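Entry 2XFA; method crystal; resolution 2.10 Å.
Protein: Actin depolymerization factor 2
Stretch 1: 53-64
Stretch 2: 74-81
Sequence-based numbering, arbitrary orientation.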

# COMPACT_ATOMS: atom_id res chain seq x y z
N LEU A 53 16.64 3.19 -1.56
CA LEU A 53 15.92 2.73 -2.74
C LEU A 53 15.34 3.98 -3.41
O LEU A 53 14.58 4.72 -2.79
N THR A 54 15.68 4.20 -4.67
CA THR A 54 15.48 5.50 -5.28
C THR A 54 14.55 5.45 -6.49
O THR A 54 13.82 6.40 -6.75
N SER A 55 14.62 4.36 -7.23
CA SER A 55 13.85 4.20 -8.46
C SER A 55 12.38 3.93 -8.17
O SER A 55 12.06 3.14 -7.29
N LEU A 56 11.48 4.57 -8.90
CA LEU A 56 10.05 4.29 -8.80
C LEU A 56 9.76 2.88 -9.28
O LEU A 56 9.14 2.05 -8.60
N ASP A 57 10.21 2.61 -10.50
CA ASP A 57 10.08 1.31 -11.10
C ASP A 57 10.68 0.25 -10.20
O ASP A 57 10.10 -0.81 -10.03
N ASN A 58 11.81 0.56 -9.57
CA ASN A 58 12.37 -0.41 -8.64
C ASN A 58 11.50 -0.57 -7.40
O ASN A 58 11.39 -1.66 -6.86
N ILE A 59 10.87 0.50 -6.94
CA ILE A 59 10.09 0.32 -5.73
C ILE A 59 8.82 -0.50 -6.03
O ILE A 59 8.45 -1.37 -5.26
N ILE A 60 8.17 -0.20 -7.15
CA ILE A 60 7.01 -0.93 -7.64
C ILE A 60 7.36 -2.42 -7.85
O ILE A 60 6.58 -3.30 -7.47
N MET A 61 8.54 -2.69 -8.38
CA MET A 61 9.00 -4.08 -8.54
C MET A 61 9.12 -4.79 -7.20
O MET A 61 8.66 -5.93 -7.03
N ARG A 62 9.74 -4.11 -6.23
CA ARG A 62 9.91 -4.69 -4.90
C ARG A 62 8.57 -4.95 -4.21
O ARG A 62 8.38 -5.97 -3.56
N ILE A 63 7.64 -4.02 -4.34
CA ILE A 63 6.32 -4.22 -3.76
C ILE A 63 5.65 -5.41 -4.40
O ILE A 63 5.08 -6.24 -3.71
N LYS A 64 5.73 -5.48 -5.72
CA LYS A 64 5.06 -6.54 -6.47
C LYS A 64 5.55 -7.92 -6.04
O LYS A 64 4.77 -8.85 -5.91
N TYR A 74 -2.97 -4.08 1.92
CA TYR A 74 -2.89 -2.62 1.84
C TYR A 74 -1.43 -2.28 1.76
O TYR A 74 -0.61 -2.83 2.51
N ILE A 75 -1.08 -1.40 0.86
CA ILE A 75 0.30 -0.97 0.78
C ILE A 75 0.37 0.56 0.95
O ILE A 75 -0.40 1.29 0.32
N ILE A 76 1.27 1.01 1.81
CA ILE A 76 1.64 2.41 1.84
C ILE A 76 3.07 2.54 1.31
O ILE A 76 3.97 1.86 1.79
N ALA A 77 3.26 3.42 0.33
CA ALA A 77 4.55 3.61 -0.32
C ALA A 77 4.89 5.09 -0.45
O ALA A 77 4.07 5.88 -0.88
N ASP A 78 6.13 5.44 -0.12
CA ASP A 78 6.65 6.79 -0.35
C ASP A 78 7.28 6.83 -1.74
O ASP A 78 8.43 6.44 -1.91
N MET A 79 6.52 7.27 -2.73
CA MET A 79 6.94 7.22 -4.12
C MET A 79 7.76 8.45 -4.52
O MET A 79 7.32 9.57 -4.33
N PRO A 80 8.95 8.22 -5.10
CA PRO A 80 9.81 9.32 -5.56
C PRO A 80 9.31 9.86 -6.88
O PRO A 80 9.56 9.25 -7.92
N ILE A 81 8.62 11.00 -6.86
CA ILE A 81 7.98 11.48 -8.07
C ILE A 81 8.36 12.91 -8.47
O ILE A 81 8.09 13.88 -7.75

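Helix 56-64 packs against strand 74-81 in a nearly antiparallel sense (155° between their N-to-C directions, axes 8.4 Å apart at closest approach), and the contact is apolar: no hydrogen bond crosses it, and 394 Å² is buried on the two sides together. Alternation along the strand sets the pattern over Ile75 to Ala77. Tyr74 (chi1 m) is out of reach of the helix, its OH hydrogen-bonded elsewhere in the structure. Ile75 points toward the helix with chi1 m and chi2 at 110°, between wells; its CG2 lies 4.0 Å from Ile63 CD1. Ile63, m and t, also points toward the strand. Ile76 (m, t) turns away. Ala77 points back toward the helix, and its short side chain serves two isoleucines: Ala77 CB is 4.0 Å from Ile63 CD1 and 4.1 Å from Ile59 CD1, Ile59 (t, m), one helical turn earlier, also pointing toward the strand. Asp78 (chi1 t) leaves sideways and its carboxylate leads away from the helix. Met79 also starts sideways, but its m, m, t chain brings the end nearer. Its SD sits 3.5 Å from both Leu56 CD1 and Ile59 CD1, while Met79 CE lies 4.2 Å from Ile60 CG1 and 4.3 Å from Ile63 CD1, so one flexible side chain touches four helix residues. Leu56 (t, p) likewise leaves sideways and bends in. Pro80, its ring C-gamma exo, points toward stretch 1: Pro80 CD is 4.1 Å from Leu56 CD1 and 4.3 Å from Ile59 CG2, and Pro80 CG approaches the backbone Thr54 O at 3.3 Å. Just beyond Thr54, Ser55 (chi1 t) caps the helix, its OG accepting a weak bond from Asn58 N at 3.4 Å. Ile81 (m, t) starts sideways, and its end comes nearer without joining the close packing.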

# COMPACT_ATOMS: atom_id res chain seq x y z
CB LEU A 53 14.81 1.76 -2.35
CG LEU A 53 14.48 0.64 -3.33
CD1 LEU A 53 13.16 -0.01 -2.95
CD2 LEU A 53 14.42 1.18 -4.75
CB THR A 54 16.82 6.08 -5.74
OG1 THR A 54 17.12 5.59 -7.06
CG2 THR A 54 17.92 5.65 -4.79
CB SER A 55 14.44 3.05 -9.28
OG SER A 55 13.93 3.03 -10.60
CB LEU A 56 9.25 5.27 -9.65
CG LEU A 56 7.73 5.07 -9.60
CD1 LEU A 56 7.24 5.12 -8.17
CD2 LEU A 56 7.02 6.12 -10.45
CB ASP A 57 10.75 1.36 -12.45
CG ASP A 57 10.41 2.65 -13.17
OD1 ASP A 57 9.37 2.68 -13.86
OD2 ASP A 57 11.15 3.64 -13.01
CB ASN A 58 13.80 -0.08 -8.25
CG ASN A 58 14.69 -1.31 -8.21
OD1 ASN A 58 14.78 -2.00 -7.20
ND2 ASN A 58 15.33 -1.61 -9.34
CB ILE A 59 9.85 1.66 -4.99
CG1 ILE A 59 9.04 1.43 -3.72
CG2 ILE A 59 9.14 2.65 -5.86
CD1 ILE A 59 7.60 1.54 -3.96
CB ILE A 60 6.52 -0.32 -8.98
CG1 ILE A 60 5.94 1.08 -8.76
CG2 ILE A 60 5.51 -1.23 -9.66
CD1 ILE A 60 5.84 1.89 -10.05
CB MET A 61 10.31 -4.12 -9.31
CG MET A 61 10.87 -5.50 -9.52
SD MET A 61 12.57 -5.40 -10.12
CE MET A 61 13.33 -4.46 -8.80
CB ARG A 62 10.75 -3.76 -4.03
CG ARG A 62 12.14 -3.51 -4.59
CD ARG A 62 13.14 -4.47 -4.02
NE ARG A 62 13.67 -4.00 -2.75
CZ ARG A 62 14.88 -3.46 -2.59
NH1 ARG A 62 15.69 -3.32 -3.63
NH2 ARG A 62 15.27 -3.07 -1.39
CB ILE A 63 5.40 -3.00 -3.95
CG1 ILE A 63 5.96 -1.81 -3.19
CG2 ILE A 63 4.02 -3.31 -3.44
CD1 ILE A 63 5.16 -0.53 -3.44
CB LYS A 64 5.28 -6.34 -7.96
CG LYS A 64 4.63 -7.43 -8.82
CD LYS A 64 5.66 -8.08 -9.73
CE LYS A 64 5.08 -9.32 -10.42
NZ LYS A 64 6.07 -9.97 -11.33
CB TYR A 74 -3.46 -1.96 3.11
CG TYR A 74 -4.84 -2.39 3.47
CD1 TYR A 74 -5.89 -2.19 2.60
CD2 TYR A 74 -5.10 -3.01 4.68
CE1 TYR A 74 -7.18 -2.57 2.94
CE2 TYR A 74 -6.37 -3.39 5.03
CZ TYR A 74 -7.40 -3.15 4.15
OH TYR A 74 -8.68 -3.52 4.48
CB ILE A 75 0.91 -1.37 -0.59
CG1 ILE A 75 0.73 -2.88 -0.82
CG2 ILE A 75 2.37 -0.97 -0.67
CD1 ILE A 75 -0.27 -3.18 -1.92
CB ILE A 76 1.52 2.99 3.27
CG1 ILE A 76 0.07 2.90 3.75
CG2 ILE A 76 1.97 4.45 3.29
CD1 ILE A 76 -0.13 3.31 5.18
CB ALA A 77 4.52 3.00 -1.69
CB ASP A 78 7.69 7.10 0.71
CG ASP A 78 7.79 8.59 1.02
OD1 ASP A 78 7.01 9.39 0.45
OD2 ASP A 78 8.66 8.95 1.84
CB MET A 79 5.72 7.12 -5.03
CG MET A 79 4.88 5.90 -4.77
SD MET A 79 5.88 4.42 -5.00
CE MET A 79 4.61 3.23 -5.41
CB PRO A 80 11.18 8.65 -5.76
CG PRO A 80 11.03 7.22 -5.25
CD PRO A 80 9.58 6.91 -5.31
CB ILE A 81 6.46 11.32 -7.99
CG1 ILE A 81 6.09 9.84 -8.09
CG2 ILE A 81 5.79 12.09 -9.11
CD1 ILE A 81 4.63 9.60 -7.98